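Local coordinates for protein redox-sensing transcriptional repressor Rex (Thermoanaerobacter ethanolicus, PDB 3WG9) that probably represses transcription in response to the cellular NADH/NAD+ balance, acting as a homodimer that joins a winged-helix DNA-binding domain to a Rossmann domain, at residues L199-V202 / S203-N207. Numbering follows the deposited sequence.
Sequences LFTV and SYRLN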
ATOM      1  N   LEU B 199      -4.256   4.791  -5.072  1.00 30.38           N
ATOM      2  CA  LEU B 199      -4.765   6.043  -5.587  1.00 30.19           C
ATOM      3  C   LEU B 199      -5.497   5.860  -6.898  1.00 29.74           C
ATOM      4  O   LEU B 199      -6.571   6.477  -7.126  1.00 30.14           O
ATOM      5  CB  LEU B 199      -3.571   7.011  -5.746  1.00 29.63           C
ATOM      6  CG  LEU B 199      -3.992   8.382  -6.298  1.00 32.51           C
ATOM      7  CD1 LEU B 199      -5.031   9.143  -5.478  1.00 35.05           C
ATOM      8  CD2 LEU B 199      -2.727   9.242  -6.520  1.00 34.51           C
ATOM      9  N   PHE B 200      -4.925   5.035  -7.786  1.00 30.33           N
ATOM     10  CA  PHE B 200      -5.539   4.910  -9.117  1.00 32.41           C
ATOM     11  C   PHE B 200      -6.876   4.209  -9.089  1.00 32.85           C
ATOM     12  O   PHE B 200      -7.624   4.253 -10.070  1.00 32.47           O
ATOM     13  CB  PHE B 200      -4.637   4.276 -10.164  1.00 31.06           C
ATOM     14  CG  PHE B 200      -3.426   5.084 -10.471  1.00 34.29           C
ATOM     15  CD1 PHE B 200      -3.290   6.395  -9.993  1.00 35.69           C
ATOM     16  CD2 PHE B 200      -2.391   4.523 -11.191  1.00 34.28           C
ATOM     17  CE1 PHE B 200      -2.153   7.148 -10.280  1.00 38.36           C
ATOM     18  CE2 PHE B 200      -1.246   5.276 -11.507  1.00 39.64           C
ATOM     19  CZ  PHE B 200      -1.124   6.594 -11.037  1.00 37.80           C
ATOM     20  N   THR B 201      -7.195   3.522  -7.991  1.00 29.94           N
ATOM     21  CA  THR B 201      -8.560   3.032  -7.877  1.00 29.68           C
ATOM     22  C   THR B 201      -9.558   4.083  -7.536  1.00 31.04           C
ATOM     23  O   THR B 201     -10.752   3.884  -7.766  1.00 30.45           O
ATOM     24  CB  THR B 201      -8.740   1.836  -6.827  1.00 30.09           C
ATOM     25  OG1 THR B 201      -8.629   2.364  -5.500  1.00 32.42           O
ATOM     26  CG2 THR B 201      -7.654   0.721  -7.049  1.00 27.70           C
ATOM     27  N   VAL B 202      -9.113   5.225  -6.999  1.00 30.58           N
ATOM     28  CA  VAL B 202     -10.050   6.283  -6.721  1.00 29.33           C
ATOM     29  C   VAL B 202     -10.332   6.966  -8.096  1.00 32.21           C
ATOM     30  O   VAL B 202     -11.472   7.288  -8.400  1.00 33.51           O
ATOM     31  CB  VAL B 202      -9.441   7.309  -5.722  1.00 30.41           C
ATOM     32  CG1 VAL B 202     -10.338   8.554  -5.568  1.00 29.70           C
ATOM     33  CG2 VAL B 202      -9.123   6.601  -4.395  1.00 30.96           C
ATOM     34  N   SER B 203      -9.321   7.225  -8.915  1.00 32.55           N
ATOM     35  CA  SER B 203      -9.625   7.784 -10.241  1.00 35.13           C
ATOM     36  C   SER B 203     -10.563   6.830 -11.013  1.00 36.87           C
ATOM     37  O   SER B 203     -11.471   7.274 -11.754  1.00 39.47           O
ATOM     38  CB  SER B 203      -8.354   8.103 -11.022  1.00 34.02           C
ATOM     39  OG  SER B 203      -7.403   7.061 -10.892  1.00 35.43           O
ATOM     40  N   TYR B 204     -10.330   5.529 -10.857  1.00 36.31           N
ATOM     41  CA  TYR B 204     -11.156   4.570 -11.570  1.00 36.61           C
ATOM     42  C   TYR B 204     -12.613   4.697 -11.171  1.00 38.18           C
ATOM     43  O   TYR B 204     -13.520   4.805 -12.039  1.00 39.08           O
ATOM     44  CB  TYR B 204     -10.639   3.146 -11.424  1.00 34.84           C
ATOM     45  CG  TYR B 204     -11.615   2.171 -12.063  1.00 38.07           C
ATOM     46  CD1 TYR B 204     -11.326   1.535 -13.264  1.00 36.84           C
ATOM     47  CD2 TYR B 204     -12.806   1.871 -11.437  1.00 35.20           C
ATOM     48  CE1 TYR B 204     -12.257   0.631 -13.845  1.00 38.18           C
ATOM     49  CE2 TYR B 204     -13.732   0.997 -11.996  1.00 39.25           C
ATOM     50  CZ  TYR B 204     -13.442   0.370 -13.184  1.00 40.84           C
ATOM     51  OH  TYR B 204     -14.383  -0.528 -13.691  1.00 46.43           O
ATOM     52  N   ARG B 205     -12.842   4.822  -9.867  1.00 36.89           N
ATOM     53  CA  ARG B 205     -14.205   4.831  -9.367  1.00 36.95           C
ATOM     54  C   ARG B 205     -14.937   6.130  -9.583  1.00 39.45           C
ATOM     55  O   ARG B 205     -16.167   6.111  -9.770  1.00 38.67           O
ATOM     56  CB  ARG B 205     -14.251   4.457  -7.883  1.00 35.95           C
ATOM     57  CG  ARG B 205     -13.996   2.979  -7.673  1.00 35.64           C
ATOM     58  CD  ARG B 205     -13.982   2.656  -6.173  1.00 35.99           C
ATOM     59  NE  ARG B 205     -12.599   2.706  -5.709  1.00 37.94           N
ATOM     60  CZ  ARG B 205     -12.260   2.452  -4.449  1.00 40.76           C
ATOM     61  NH1 ARG B 205     -13.231   2.139  -3.578  1.00 36.50           N
ATOM     62  NH2 ARG B 205     -10.991   2.476  -4.072  1.00 33.13           N
ATOM     63  N   LEU B 206     -14.206   7.251  -9.597  1.00 39.01           N
ATOM     64  CA  LEU B 206     -14.788   8.533  -9.982  1.00 42.21           C
ATOM     65  C   LEU B 206     -15.275   8.543 -11.434  1.00 44.15           C
ATOM     66  O   LEU B 206     -16.127   9.344 -11.799  1.00 46.58           O
ATOM     67  CB  LEU B 206     -13.757   9.677  -9.806  1.00 42.37           C
ATOM     68  CG  LEU B 206     -13.499  10.101  -8.349  1.00 43.27           C
ATOM     69  CD1 LEU B 206     -12.262  10.964  -8.230  1.00 43.63           C
ATOM     70  CD2 LEU B 206     -14.685  10.794  -7.728  1.00 42.74           C
ATOM     71  N   ASN B 207     -14.744   7.662 -12.272  1.00 46.04           N
ATOM     72  CA  ASN B 207     -15.084   7.674 -13.706  1.00 47.77           C
ATOM     73  C   ASN B 207     -15.815   6.486 -14.208  1.00 46.90           C
ATOM     74  O   ASN B 207     -16.163   6.436 -15.403  1.00 48.93           O
ATOM     75  CB  ASN B 207     -13.820   7.836 -14.560  1.00 47.85           C
ATOM     76  CG  ASN B 207     -13.286   9.209 -14.462  1.00 51.79           C
ATOM     77  OD1 ASN B 207     -13.918  10.164 -14.907  1.00 57.22           O
ATOM     78  ND2 ASN B 207     -12.164   9.346 -13.772  1.00 49.86           N
TER
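Backbone i to i+4 bonds from Tyr-204, Arg-205 and Leu-206, among them Tyr-204 N to Phe-200 O at 3.1 Å and Leu-206 N to Val-202 O at 3.0 Å, tie Ser-203 to Asn-207 to the preceding Leu-199 to Val-202. Both segments belong to the C-terminal helix 195-214, which follows the last strand of the Rossmann sheet and, in this Rex homodimer, packs against the second subunit. Thr-201 and Arg-205, one turn apart, lie side by side and point the same way. The arginine chain bends at chi3 (-94°), which turns the guanidinium back along the helix and lets it hold Thr-201 side-on with two nitrogens. Arg-205 NE donates to Thr-201 O at 3.0 Å and a fairly straight 163°, while its NH2 donates to Thr-201 OG1 at 2.8 Å; both oxygens lie close to the guanidinium plane. Thr-201 O also accepts the backbone bond from Arg-205 N, so two donors reach it, from opposite faces of its carbonyl plane. Arginine suits this place because its several N-H groups can hold Thr-201 within the helix while NH2 also forms a salt bridge with Glu-191 of the second subunit; the two-point grip should limit rotation of the guanidinium. Threonine suits the position beside it, its hydroxyl serving both Arg-205 NH2 and Ser-198 O. Apolar Val-202 and Leu-206 run alongside each other, Val-202 CG1 meeting Leu-206 CD1 at 4.1 Å, and Val-202 also packs on Ala-173 of the second subunit. Small Ser-203 keeps its hydroxyl close to the helix, where OG lies 2.9 Å from Phe-200 O and is hydrogen-bonded to Leu-79 O of the second subunit. Asparagine's short amide can return to the carbonyl one turn earlier: Asn-207 ND2 donates to Ser-203 O at 3.0 Å, with that oxygen tilted 23° from the amide plane.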